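PDB 4IT7: CPI from Ascaris lumbricoides, which probably inhibits papain-like cysteine proteases, as other members of the cystatin family do by wedging into the enzyme's active-site cleft. Local coordinates for residues K44-K49 with V59-I64; N35-Q40 with R70-S75; C90-W95 with I105-C110; L63-S68 with G85-C90; G7-K12 with K49-A54. One frame throughout, in Å; residues are numbered along the deposited sequence.

Contact 1: residues K44-K49 with V59-I64; sequences KVISAK and VLELLI
A classic beta bulge, with Ile-46 and Ser-47 both facing Glu-61, interrupts the antiparallel pairing of strands 38-51 and 56-70 in the sheet of the cystatin fold. The register is the evidence: Val-45 pairs with Leu-62, yet the next pair is Ser-47 with Glu-61. Glu-61 O takes two weak bonds, from Ile-46 N at 2.8 Å and from Ser-47 N at 3.4 Å. On either side of the bulge the pairing is regular. Leu-63 N meets Lys-44 O at 2.8 Å, Val-59 N donates to Lys-49 O, and the segment axes lie 159° apart.

As the extra residue, Ile-46 points toward the partner strand, where its CD1 rests 3.8 Å from Leu-63 CB. Ser-47 OG sits between its own backbone N and carbonyl carbon (chi1 67°). From there it donates to Glu-61 OE1 at 2.6 Å, using the lone pair that faces away from the other carboxylate oxygen. A water gives hydrogens to both Ser-47 OG and Val-59 O, so the hydroxyl is engaged as donor and as acceptor. Lys-49 runs extended beside Val-59, pointing the same way.

The other sheet face is apolar. Ala-48 CB touches Leu-60 CD2 at 3.6 Å, and Leu-62 CD2 is 3.9 Å from both Val-45 CG1 and Val-45 CG2. Helix 17-33 packs on this face, with Ala-23 against Val-45 and Leu-62 and Ile-19 against Ala-48, while the backbones of Leu-60 and Leu-62 bond onward to Val-92 and Cys-90 in strand 88-97.

Contact 2: residues N35-Q40 with R70-S75; sequences NDLFQQ and RKNETS
Arg-70 stands across from Phe-38 as an antiparallel non-hydrogen-bonded pair, their CA atoms 4.3 Å apart and their side chains diverging. With CG anti to the backbone N (chi1 -173°), Arg-70 lays that carbon 3.6 Å from Leu-37 O. Its guanidinium turns back to its own segment, NH2 lying 2.9 Å from Glu-73 OE1. The oxygen stands clear of the guanidinium plane and no N-H is directed to it, so only the charges attract.

Lys-71 carries the contact at both ends. Its N donates to Leu-37 O at 2.6 Å, almost straight at 168°. Its side chain then passes along the loop, CE 3.2 Å from Asp-36 O, until NZ binds that same Asp-36 O at 2.7 Å. A second acceptor for NZ is Asn-31 O, near the end of helix 17-33, where the helix dipole would probably favour a positive charge. Asp-36 OD1 accepts from Phe-38 N in an Asx turn, which shapes the loop offering these carbonyls.

Asn-72 brings ND2 beside Leu-37 CD1, and Ser-75 comes near Gln-39 without bonding. Arg-70 to Glu-73 form a type I beta turn just after Cys-69, whose disulfide to Cys-79 closes the first part of the loop before strand 88-97; two such disulfides are a mark of type 2 cystatins.

Contact 3: residues C90-W95 with I105-C110; sequences CTVAIW and ITIKEC
Val-92 and Ile-107 lie side by side, pointing the same way, with Ile-107 CD1 3.8 Å from Val-92 CG1. The same valine branch, anti to its backbone N (chi1 -169°), also meets Ile-105, whose CG2 crosses it at 3.7 Å. Ile-105 thus spans two neighbours, for its other branch, CG1, lies alongside Ile-94 and is 3.9 Å from Ile-94 CD1. These side chains form the face against helix 17-33, where Ala-26 touches Val-92 and Leu-22 touches Ile-94.

On this face too is the cross-strand disulfide. Cys-90 and Cys-110 are a non-hydrogen-bonded pair with CA atoms only 3.9 Å apart. Both SG atoms stand anti to the carbonyl carbon, and the SG-SG bond has a chi3 of 108°, a right-handed disulfide. It staples together strands 88-97 and 102-112, the hairpin whose loop in cystatins commonly carries a Pro-Trp pair.

Between the cysteines and Val-92 the register slips at a classic bulge: Lys-108 and Glu-109 both face Thr-91. Thr-91 O accepts from Lys-108 N at 2.7 Å and only weakly from Glu-109 N at 3.4 Å.

The bulge turns Lys-108 toward the partner strand, its CB 4.1 Å from Thr-91 CG2; Thr-91, Ala-93, Thr-106 and Glu-109 occupy the other face. Glu-109 directs OE2 to a salt bridge with Lys-111. Ala-93 and Thr-106 exchange two backbone bonds, the Thr-106 N to Ala-93 O one nearly straight at 171°.

Contact 4: residues L63-S68 with G85-C90; sequences LIAPTS and GTKQIC
The ring of Pro-66, the nearest thing to a flat side chain among those that touch here, meets Gly-85, which follows a cis peptide bond, and the carbonyl of Thr-86. Pro-66 CG comes 3.4 Å from Gly-85 N, while the next ring atom, Pro-66 CD, lies 3.5 Å from Thr-86 O. The ring touches through its CG and CD atoms.

Farther along, Ile-64 and Gln-88 exchange two backbone bonds as a hydrogen-bonded pair. The bond from Ile-64 N to Gln-88 O is 2.7 Å long and nearly straight, at 173°. The same acceptor is approached by Leu-63, whose CD1 sits 3.4 Å from Gln-88 O and 4.0 Å from Ile-89 CG1. Ile-64 O in turn receives a CA-H contact, with Lys-87 CA at 3.1 Å.

Ile-64 places CG1 between its backbone N and carbonyl carbon (chi1 74°), and the CD1 beyond it rests 3.9 Å from Cys-90 SG, on the disulfide to Cys-110. Ile-30 of helix 17-33 packs against both residues. Lys-87 CG lies against Ala-65 CB at 4.0 Å.

The segment axes diverge from strict antiparallel, at 135°, as strand 56-70 joins the start of strand 88-97 in the curved cystatin sheet that wraps its helix.

Contact 5: residues G7-K12 with K49-A54; sequences GGFSTK and KTQVVA
Ring contacts dominate where Phe-9 slots between Lys-49 and Gln-51. Over one face Lys-49 CE stands 3.9 Å from the centroid of the Phe-9 ring, and Lys-49 NZ makes a cation-pi contact 4.4 Å from that centroid. Over the opposite face lies Gln-51, with CG 3.8 Å from the same centroid and CD 3.5 Å from Phe-9 CZ. The amide of Gln-51 is stacked on the ring, their planes only 9° apart. Its chi1 (63°) sets CG between the backbone N and carbonyl carbon, and the chain beyond is extended; CG lies over CE1 and CZ, and the amide over CZ and CE2.

Backbone bonds form a short antiparallel pairing: Ser-10 N to Thr-50 O at 2.8 Å and Thr-50 N to Ser-10 O at 3.0 Å. The N-terminal segment thus lines up along the edge of strand 38-51 as it enters the first hairpin loop. Gln-51 opens the Gln-Val-Val-Ala-Gly signature there; in related cystatins this loop and the N-terminal segment are parts of the protease-binding wedge.

Looser van der Waals contacts flank the pairing. Val-53 CB approaches Gly-7 N, and the aliphatic chain of Lys-12 crosses Thr-50, Lys-12 CG 4.0 Å from Thr-50 CG2, while Lys-12 NZ reaches a salt bridge with Asp-16.

From the N terminus, contact 5 is the first to open: it closes a loop holding helix 17-33 and pairs the N-terminal segment with strand 38-51. Contact 2 opens inside that loop and closes after strand 56-70, so the two cross. Contact 1, the hairpin of these two strands, lies wholly within the span of contact 2 and crosses contact 5, sharing Lys-49 with it. Contact 4 begins where contact 1 ends, crosses contact 2, and brings in strand 88-97. Contact 3 follows in series, sharing Cys-90 with contact 4, and adds the last strand. Contacts 2 and 5 lie on opposite sides of the chain's centre, their own centres about 34 Å apart.

Contact 1: residues K44-K49 with V59-I64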
# COMPACT_ATOMS: atom_id res chain seq x y z
N LYS A 44 4.36 -2.06 8.30
CA LYS A 44 3.27 -1.36 8.95
C LYS A 44 2.70 -0.21 8.11
O LYS A 44 3.39 0.44 7.29
CB LYS A 44 3.72 -0.81 10.32
CG LYS A 44 4.77 0.30 10.26
CD LYS A 44 4.87 1.03 11.59
CE LYS A 44 4.72 0.05 12.76
NZ LYS A 44 5.28 0.62 14.01
N VAL A 45 1.43 0.07 8.40
CA VAL A 45 0.86 1.27 7.88
C VAL A 45 1.36 2.41 8.78
O VAL A 45 0.90 2.54 9.88
CB VAL A 45 -0.69 1.19 7.79
CG1 VAL A 45 -1.20 2.37 7.00
CG2 VAL A 45 -1.16 -0.12 7.15
N ILE A 46 2.27 3.23 8.28
CA ILE A 46 2.82 4.37 9.06
C ILE A 46 1.72 5.44 9.31
O ILE A 46 1.50 5.85 10.45
CB ILE A 46 3.98 5.02 8.30
CG1 ILE A 46 5.12 4.04 8.15
CG2 ILE A 46 4.49 6.31 8.94
CD1 ILE A 46 6.06 4.47 7.02
N SER A 47 1.03 5.88 8.25
CA SER A 47 -0.07 6.82 8.43
C SER A 47 -1.21 6.66 7.41
O SER A 47 -1.06 5.96 6.40
CB SER A 47 0.47 8.23 8.39
OG SER A 47 0.95 8.53 7.10
N ALA A 48 -2.33 7.35 7.67
CA ALA A 48 -3.52 7.27 6.84
C ALA A 48 -4.30 8.54 7.02
O ALA A 48 -4.50 8.98 8.14
CB ALA A 48 -4.37 6.09 7.25
N LYS A 49 -4.74 9.14 5.93
CA LYS A 49 -5.50 10.37 6.02
C LYS A 49 -6.44 10.49 4.84
O LYS A 49 -6.05 10.23 3.69
CB LYS A 49 -4.56 11.56 6.04
CG LYS A 49 -3.77 11.72 4.77
CD LYS A 49 -2.75 12.83 4.95
CE LYS A 49 -2.29 13.35 3.61
NZ LYS A 49 -1.44 14.57 3.79
N VAL A 59 -4.75 8.87 1.57
CA VAL A 59 -3.31 8.82 1.34
C VAL A 59 -2.71 8.01 2.48
O VAL A 59 -2.97 8.28 3.67
CB VAL A 59 -2.62 10.20 1.20
CG1 VAL A 59 -1.09 10.02 1.11
CG2 VAL A 59 -3.12 10.94 -0.03
N LEU A 60 -1.98 6.97 2.08
CA LEU A 60 -1.36 6.06 3.02
C LEU A 60 0.14 6.12 2.85
O LEU A 60 0.64 6.33 1.74
CB LEU A 60 -1.83 4.59 2.80
CG LEU A 60 -3.31 4.25 2.67
CD1 LEU A 60 -3.47 2.80 2.26
CD2 LEU A 60 -4.05 4.53 3.97
N GLU A 61 0.84 5.96 3.98
CA GLU A 61 2.26 5.72 3.95
C GLU A 61 2.43 4.34 4.49
O GLU A 61 2.02 4.06 5.60
CB GLU A 61 3.00 6.66 4.86
CG GLU A 61 3.32 8.02 4.30
CD GLU A 61 4.01 8.87 5.38
OE1 GLU A 61 3.40 9.10 6.44
OE2 GLU A 61 5.18 9.26 5.19
N LEU A 62 3.07 3.49 3.68
CA LEU A 62 3.29 2.11 4.01
C LEU A 62 4.78 1.90 4.18
O LEU A 62 5.58 2.35 3.34
CB LEU A 62 2.76 1.20 2.87
CG LEU A 62 1.26 1.39 2.53
CD1 LEU A 62 0.84 0.53 1.33
CD2 LEU A 62 0.37 1.04 3.70
N LEU A 63 5.14 1.20 5.24
CA LEU A 63 6.51 0.76 5.41
C LEU A 63 6.55 -0.68 4.90
O LEU A 63 5.83 -1.56 5.45
CB LEU A 63 6.89 0.79 6.91
CG LEU A 63 8.27 0.20 7.24
CD1 LEU A 63 9.35 0.97 6.49
CD2 LEU A 63 8.48 0.20 8.77
N ILE A 64 7.38 -0.94 3.88
CA ILE A 64 7.37 -2.26 3.26
C ILE A 64 8.77 -2.88 3.28
O ILE A 64 9.77 -2.15 3.26
CB ILE A 64 6.77 -2.25 1.80
CG1 ILE A 64 7.75 -1.62 0.81
CG2 ILE A 64 5.40 -1.50 1.77
CD1 ILE A 64 7.46 -1.98 -0.64
O HOH W 1 -0.85 9.45 5.07

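Contact 2: residues N35-Q40 with R70-S75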
# COMPACT_ATOMS: atom_id res chain seq x y z
N ASN A 35 9.69 -3.22 -10.46
CA ASN A 35 10.78 -3.98 -11.17
C ASN A 35 11.42 -5.11 -10.38
O ASN A 35 12.15 -5.94 -10.93
CB ASN A 35 11.91 -3.06 -11.60
CG ASN A 35 11.54 -2.22 -12.78
OD1 ASN A 35 10.92 -2.68 -13.76
ND2 ASN A 35 11.90 -0.95 -12.70
N ASP A 36 11.21 -5.10 -9.07
CA ASP A 36 11.82 -6.07 -8.18
C ASP A 36 11.30 -7.48 -8.56
O ASP A 36 10.16 -7.62 -8.93
CB ASP A 36 11.46 -5.70 -6.76
CG ASP A 36 12.45 -6.23 -5.74
OD1 ASP A 36 12.92 -7.40 -5.85
OD2 ASP A 36 12.75 -5.47 -4.80
N LEU A 37 12.16 -8.50 -8.51
CA LEU A 37 11.75 -9.88 -8.74
C LEU A 37 11.05 -10.47 -7.54
O LEU A 37 10.34 -11.48 -7.65
CB LEU A 37 12.99 -10.75 -9.06
CG LEU A 37 13.35 -11.06 -10.54
CD1 LEU A 37 12.27 -11.90 -11.20
CD2 LEU A 37 13.61 -9.80 -11.38
N PHE A 38 11.30 -9.91 -6.36
CA PHE A 38 10.79 -10.48 -5.09
C PHE A 38 9.60 -9.64 -4.58
O PHE A 38 9.64 -8.40 -4.64
CB PHE A 38 11.90 -10.49 -4.02
CG PHE A 38 12.98 -11.50 -4.27
CD1 PHE A 38 12.97 -12.74 -3.62
CD2 PHE A 38 14.04 -11.23 -5.17
CE1 PHE A 38 13.96 -13.68 -3.85
CE2 PHE A 38 15.03 -12.19 -5.41
CZ PHE A 38 14.98 -13.41 -4.75
N GLN A 39 8.56 -10.33 -4.13
CA GLN A 39 7.42 -9.71 -3.47
C GLN A 39 7.87 -8.90 -2.28
O GLN A 39 8.83 -9.29 -1.58
CB GLN A 39 6.50 -10.78 -2.91
CG GLN A 39 6.23 -11.86 -3.92
CD GLN A 39 4.78 -11.91 -4.30
OE1 GLN A 39 4.22 -10.95 -4.90
NE2 GLN A 39 4.15 -13.03 -3.98
N GLN A 40 7.16 -7.80 -2.05
CA GLN A 40 7.34 -6.96 -0.87
C GLN A 40 6.16 -7.23 0.06
O GLN A 40 5.11 -7.70 -0.37
CB GLN A 40 7.41 -5.48 -1.25
CG GLN A 40 8.44 -5.08 -2.32
CD GLN A 40 9.83 -5.57 -1.96
OE1 GLN A 40 10.49 -5.04 -1.06
NE2 GLN A 40 10.28 -6.63 -2.66
N ARG A 70 9.46 -15.10 -4.61
CA ARG A 70 9.77 -14.59 -5.91
C ARG A 70 8.49 -14.34 -6.61
O ARG A 70 7.56 -15.07 -6.44
CB ARG A 70 10.68 -15.55 -6.67
CG ARG A 70 11.18 -14.99 -7.98
CD ARG A 70 12.31 -15.76 -8.67
NE ARG A 70 11.95 -17.14 -9.00
CZ ARG A 70 12.33 -18.20 -8.29
NH1 ARG A 70 13.08 -18.05 -7.21
NH2 ARG A 70 11.95 -19.40 -8.65
N LYS A 71 8.43 -13.26 -7.36
CA LYS A 71 7.28 -12.93 -8.19
C LYS A 71 7.09 -13.94 -9.32
O LYS A 71 6.04 -14.06 -9.87
CB LYS A 71 7.40 -11.51 -8.76
CG LYS A 71 6.94 -10.41 -7.82
CD LYS A 71 6.89 -9.05 -8.47
CE LYS A 71 7.27 -7.97 -7.52
NZ LYS A 71 7.70 -6.76 -8.22
N ASN A 72 8.15 -14.65 -9.67
CA ASN A 72 8.09 -15.63 -10.73
C ASN A 72 7.62 -16.97 -10.27
O ASN A 72 7.94 -17.96 -10.85
CB ASN A 72 9.45 -15.75 -11.41
CG ASN A 72 9.68 -14.64 -12.40
OD1 ASN A 72 8.73 -14.03 -12.85
ND2 ASN A 72 10.91 -14.36 -12.71
N GLU A 73 6.86 -16.98 -9.20
CA GLU A 73 6.46 -18.22 -8.58
C GLU A 73 5.03 -18.24 -8.12
O GLU A 73 4.19 -17.52 -8.59
CB GLU A 73 7.31 -18.48 -7.37
CG GLU A 73 8.46 -19.41 -7.64
CD GLU A 73 9.24 -19.74 -6.39
OE1 GLU A 73 10.37 -19.29 -6.27
OE2 GLU A 73 8.73 -20.47 -5.55
N THR A 74 4.79 -19.15 -7.21
CA THR A 74 3.54 -19.27 -6.52
C THR A 74 3.82 -19.88 -5.16
O THR A 74 3.78 -21.08 -4.99
CB THR A 74 2.57 -20.14 -7.27
OG1 THR A 74 2.10 -19.43 -8.40
CG2 THR A 74 1.43 -20.50 -6.38
N SER A 75 4.10 -19.00 -4.21
CA SER A 75 4.50 -19.38 -2.88
C SER A 75 3.45 -20.12 -2.09
O SER A 75 2.28 -19.84 -2.20
CB SER A 75 4.90 -18.13 -2.11
OG SER A 75 4.61 -17.01 -2.88

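Contact 3: residues C90-W95 with I105-C110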
# COMPACT_ATOMS: atom_id res chain seq x y z
N CYS A 90 6.43 3.91 0.98
CA CYS A 90 5.70 4.21 -0.22
C CYS A 90 4.51 5.03 0.22
O CYS A 90 3.84 4.64 1.20
CB CYS A 90 5.29 2.92 -0.89
SG CYS A 90 6.66 1.80 -1.34
N THR A 91 4.34 6.19 -0.43
CA THR A 91 3.15 7.00 -0.39
C THR A 91 2.20 6.54 -1.53
O THR A 91 2.58 6.42 -2.71
CB THR A 91 3.54 8.47 -0.53
OG1 THR A 91 4.46 8.78 0.52
CG2 THR A 91 2.32 9.40 -0.41
N VAL A 92 0.98 6.20 -1.13
CA VAL A 92 -0.04 5.65 -1.99
C VAL A 92 -1.31 6.49 -1.78
O VAL A 92 -1.66 6.80 -0.63
CB VAL A 92 -0.39 4.19 -1.62
CG1 VAL A 92 -1.26 3.57 -2.71
CG2 VAL A 92 0.86 3.35 -1.43
N ALA A 93 -1.96 6.86 -2.90
CA ALA A 93 -3.22 7.57 -2.90
C ALA A 93 -4.29 6.67 -3.51
O ALA A 93 -4.12 6.06 -4.59
CB ALA A 93 -3.11 8.90 -3.64
N ILE A 94 -5.37 6.50 -2.76
CA ILE A 94 -6.48 5.79 -3.27
C ILE A 94 -7.73 6.67 -3.37
O ILE A 94 -8.12 7.35 -2.40
CB ILE A 94 -6.72 4.43 -2.61
CG1 ILE A 94 -8.18 4.31 -2.31
CG2 ILE A 94 -5.78 4.15 -1.43
CD1 ILE A 94 -8.71 2.98 -2.79
N TRP A 95 -8.31 6.67 -4.57
CA TRP A 95 -9.38 7.58 -4.94
C TRP A 95 -10.61 6.81 -5.29
O TRP A 95 -10.60 5.97 -6.21
CB TRP A 95 -8.94 8.45 -6.11
CG TRP A 95 -9.88 9.57 -6.37
CD1 TRP A 95 -10.81 10.12 -5.49
CD2 TRP A 95 -10.01 10.35 -7.60
NE1 TRP A 95 -11.47 11.15 -6.08
CE2 TRP A 95 -11.06 11.33 -7.35
CE3 TRP A 95 -9.38 10.33 -8.86
CZ2 TRP A 95 -11.45 12.26 -8.33
CZ3 TRP A 95 -9.78 11.27 -9.83
CH2 TRP A 95 -10.78 12.21 -9.57
N ILE A 105 -6.15 3.28 -7.49
CA ILE A 105 -4.98 3.27 -6.57
C ILE A 105 -3.72 3.77 -7.30
O ILE A 105 -3.28 3.15 -8.26
CB ILE A 105 -4.77 1.86 -5.98
CG1 ILE A 105 -5.93 1.52 -5.08
CG2 ILE A 105 -3.49 1.80 -5.15
CD1 ILE A 105 -6.03 0.05 -4.75
N THR A 106 -3.16 4.89 -6.84
CA THR A 106 -1.96 5.50 -7.39
C THR A 106 -0.78 5.32 -6.43
O THR A 106 -0.84 5.80 -5.30
CB THR A 106 -2.18 7.00 -7.58
OG1 THR A 106 -3.25 7.19 -8.51
CG2 THR A 106 -0.95 7.68 -8.08
N ILE A 107 0.27 4.63 -6.86
CA ILE A 107 1.52 4.62 -6.06
C ILE A 107 2.26 5.88 -6.40
O ILE A 107 2.69 6.02 -7.53
CB ILE A 107 2.48 3.46 -6.37
CG1 ILE A 107 1.73 2.12 -6.50
CG2 ILE A 107 3.62 3.44 -5.33
CD1 ILE A 107 0.90 1.73 -5.30
N LYS A 108 2.43 6.75 -5.42
CA LYS A 108 2.88 8.11 -5.64
C LYS A 108 4.41 8.21 -5.67
O LYS A 108 5.00 8.97 -6.46
CB LYS A 108 2.29 8.97 -4.52
CG LYS A 108 1.74 10.32 -4.98
CD LYS A 108 0.42 10.17 -5.70
CE LYS A 108 0.10 11.44 -6.49
NZ LYS A 108 0.92 11.63 -7.74
N GLU A 109 5.05 7.43 -4.81
CA GLU A 109 6.51 7.36 -4.72
C GLU A 109 6.79 6.28 -3.70
O GLU A 109 6.04 6.17 -2.75
CB GLU A 109 7.10 8.67 -4.21
CG GLU A 109 7.27 8.69 -2.70
CD GLU A 109 7.85 9.97 -2.17
OE1 GLU A 109 7.89 10.98 -2.92
OE2 GLU A 109 8.28 9.96 -1.00
N CYS A 110 7.83 5.48 -3.95
CA CYS A 110 8.54 4.69 -2.90
C CYS A 110 10.01 5.17 -2.74
O CYS A 110 10.66 5.58 -3.70
CB CYS A 110 8.57 3.20 -3.22
SG CYS A 110 6.98 2.30 -3.30
O HOH W 2 -5.60 7.24 -7.05

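Contact 4: residues L63-S68 with G85-C90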
# COMPACT_ATOMS: atom_id res chain seq x y z
N LEU A 63 5.14 1.20 5.24
CA LEU A 63 6.51 0.76 5.41
C LEU A 63 6.55 -0.68 4.90
O LEU A 63 5.83 -1.56 5.45
CB LEU A 63 6.89 0.79 6.91
CG LEU A 63 8.27 0.20 7.24
CD1 LEU A 63 9.35 0.97 6.49
CD2 LEU A 63 8.48 0.20 8.77
N ILE A 64 7.38 -0.94 3.88
CA ILE A 64 7.37 -2.26 3.26
C ILE A 64 8.77 -2.88 3.28
O ILE A 64 9.77 -2.15 3.26
CB ILE A 64 6.77 -2.25 1.80
CG1 ILE A 64 7.75 -1.62 0.81
CG2 ILE A 64 5.40 -1.50 1.77
CD1 ILE A 64 7.46 -1.98 -0.64
N ALA A 65 8.82 -4.22 3.29
CA ALA A 65 10.09 -4.95 3.27
C ALA A 65 10.10 -6.04 2.22
O ALA A 65 9.07 -6.62 1.97
CB ALA A 65 10.41 -5.56 4.65
N PRO A 66 11.31 -6.39 1.67
CA PRO A 66 11.37 -7.53 0.73
C PRO A 66 11.09 -8.81 1.45
O PRO A 66 11.27 -8.88 2.66
CB PRO A 66 12.80 -7.47 0.19
CG PRO A 66 13.58 -6.75 1.24
CD PRO A 66 12.63 -5.76 1.86
N THR A 67 10.61 -9.80 0.72
CA THR A 67 10.40 -11.17 1.26
C THR A 67 11.27 -12.05 0.40
O THR A 67 11.96 -11.55 -0.50
CB THR A 67 8.93 -11.67 1.14
OG1 THR A 67 8.59 -11.87 -0.24
CG2 THR A 67 7.92 -10.67 1.82
N SER A 68 11.22 -13.37 0.63
CA SER A 68 11.91 -14.27 -0.29
C SER A 68 10.97 -14.94 -1.31
O SER A 68 11.35 -15.85 -2.04
CB SER A 68 12.70 -15.29 0.49
OG SER A 68 11.80 -16.23 1.03
N GLY A 85 16.33 -6.99 3.15
CA GLY A 85 15.62 -6.23 4.14
C GLY A 85 15.73 -4.74 4.06
O GLY A 85 15.32 -4.09 4.99
N THR A 86 16.26 -4.19 2.98
CA THR A 86 16.12 -2.78 2.75
C THR A 86 14.67 -2.40 2.60
O THR A 86 14.07 -2.56 1.58
CB THR A 86 16.76 -2.36 1.46
OG1 THR A 86 17.88 -3.20 1.21
CG2 THR A 86 17.17 -0.92 1.57
N LYS A 87 14.12 -1.89 3.67
CA LYS A 87 12.76 -1.41 3.76
C LYS A 87 12.53 -0.14 2.89
O LYS A 87 13.45 0.64 2.63
CB LYS A 87 12.43 -1.16 5.23
CG LYS A 87 12.37 -2.43 6.07
CD LYS A 87 12.83 -2.17 7.51
CE LYS A 87 13.55 -3.36 8.13
NZ LYS A 87 14.74 -3.76 7.31
N GLN A 88 11.30 0.02 2.41
CA GLN A 88 10.93 1.26 1.74
C GLN A 88 9.70 1.84 2.37
O GLN A 88 8.96 1.13 3.07
CB GLN A 88 10.67 0.99 0.29
CG GLN A 88 11.93 0.73 -0.50
CD GLN A 88 11.59 0.40 -1.92
OE1 GLN A 88 11.29 -0.73 -2.23
NE2 GLN A 88 11.60 1.40 -2.78
N ILE A 89 9.53 3.14 2.15
CA ILE A 89 8.29 3.86 2.48
C ILE A 89 7.66 4.35 1.17
O ILE A 89 8.29 5.06 0.35
CB ILE A 89 8.50 5.06 3.39
CG1 ILE A 89 9.11 4.59 4.71
CG2 ILE A 89 7.15 5.74 3.67
CD1 ILE A 89 9.70 5.72 5.53
N CYS A 90 6.43 3.91 0.98
CA CYS A 90 5.70 4.21 -0.22
C CYS A 90 4.51 5.03 0.22
O CYS A 90 3.84 4.64 1.20
CB CYS A 90 5.29 2.92 -0.89
SG CYS A 90 6.66 1.80 -1.34

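Contact 5: residues G7-K12 with K49-A54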
# COMPACT_ATOMS: atom_id res chain seq x y z
N GLY A 7 -12.37 19.94 1.63
CA GLY A 7 -11.54 21.12 2.01
C GLY A 7 -10.09 20.72 2.28
O GLY A 7 -9.18 21.19 1.62
N GLY A 8 -9.89 19.85 3.26
CA GLY A 8 -8.55 19.44 3.67
C GLY A 8 -8.56 18.05 4.29
O GLY A 8 -9.62 17.45 4.54
N PHE A 9 -7.36 17.54 4.52
CA PHE A 9 -7.20 16.18 4.98
C PHE A 9 -7.50 15.96 6.44
O PHE A 9 -7.27 16.83 7.26
CB PHE A 9 -5.79 15.70 4.67
CG PHE A 9 -5.60 15.33 3.25
CD1 PHE A 9 -5.84 14.02 2.82
CD2 PHE A 9 -5.19 16.28 2.32
CE1 PHE A 9 -5.65 13.67 1.50
CE2 PHE A 9 -4.99 15.93 1.00
CZ PHE A 9 -5.23 14.63 0.58
N SER A 10 -8.00 14.78 6.78
CA SER A 10 -8.18 14.41 8.18
C SER A 10 -7.56 13.03 8.56
O SER A 10 -7.79 12.02 7.88
CB SER A 10 -9.65 14.53 8.59
OG SER A 10 -10.31 13.28 8.52
N THR A 11 -6.77 13.02 9.62
CA THR A 11 -6.06 11.85 10.12
C THR A 11 -7.01 10.73 10.34
O THR A 11 -8.11 10.94 10.77
CB THR A 11 -5.34 12.15 11.45
OG1 THR A 11 -4.29 13.08 11.20
CG2 THR A 11 -4.73 10.90 12.04
N LYS A 12 -6.58 9.52 10.06
CA LYS A 12 -7.47 8.40 10.12
C LYS A 12 -6.65 7.34 10.83
O LYS A 12 -5.43 7.42 10.86
CB LYS A 12 -7.90 8.04 8.69
CG LYS A 12 -9.17 7.23 8.56
CD LYS A 12 -10.44 8.06 8.72
CE LYS A 12 -11.63 7.44 7.97
NZ LYS A 12 -11.65 5.95 7.93
N LYS A 49 -4.74 9.14 5.93
CA LYS A 49 -5.50 10.37 6.02
C LYS A 49 -6.44 10.49 4.84
O LYS A 49 -6.05 10.23 3.69
CB LYS A 49 -4.56 11.56 6.04
CG LYS A 49 -3.77 11.72 4.77
CD LYS A 49 -2.75 12.83 4.95
CE LYS A 49 -2.29 13.35 3.61
NZ LYS A 49 -1.44 14.57 3.79
N THR A 50 -7.67 10.93 5.12
CA THR A 50 -8.71 11.00 4.10
C THR A 50 -9.22 12.43 3.92
O THR A 50 -9.29 13.22 4.87
CB THR A 50 -9.86 10.02 4.39
OG1 THR A 50 -10.67 10.54 5.44
CG2 THR A 50 -9.33 8.66 4.83
N GLN A 51 -9.49 12.78 2.67
CA GLN A 51 -10.23 13.96 2.36
C GLN A 51 -11.43 13.57 1.51
O GLN A 51 -11.50 12.47 0.95
CB GLN A 51 -9.36 14.99 1.67
CG GLN A 51 -8.80 14.57 0.34
CD GLN A 51 -8.34 15.77 -0.45
OE1 GLN A 51 -8.35 16.90 0.06
NE2 GLN A 51 -7.93 15.54 -1.70
N VAL A 52 -12.40 14.48 1.46
CA VAL A 52 -13.71 14.17 0.87
C VAL A 52 -14.24 15.34 0.07
O VAL A 52 -15.43 15.62 0.13
CB VAL A 52 -14.78 13.77 1.92
CG1 VAL A 52 -14.68 12.32 2.36
CG2 VAL A 52 -14.80 14.73 3.12
N VAL A 53 -13.37 16.02 -0.67
CA VAL A 53 -13.79 17.10 -1.55
C VAL A 53 -14.47 16.58 -2.84
O VAL A 53 -15.49 17.12 -3.25
CB VAL A 53 -12.64 18.12 -1.79
CG1 VAL A 53 -11.32 17.42 -2.15
CG2 VAL A 53 -13.04 19.24 -2.76
N ALA A 54 -13.93 15.52 -3.47
CA ALA A 54 -14.57 14.93 -4.65
C ALA A 54 -14.47 13.43 -4.63
O ALA A 54 -13.53 12.86 -5.18
CB ALA A 54 -13.94 15.46 -5.91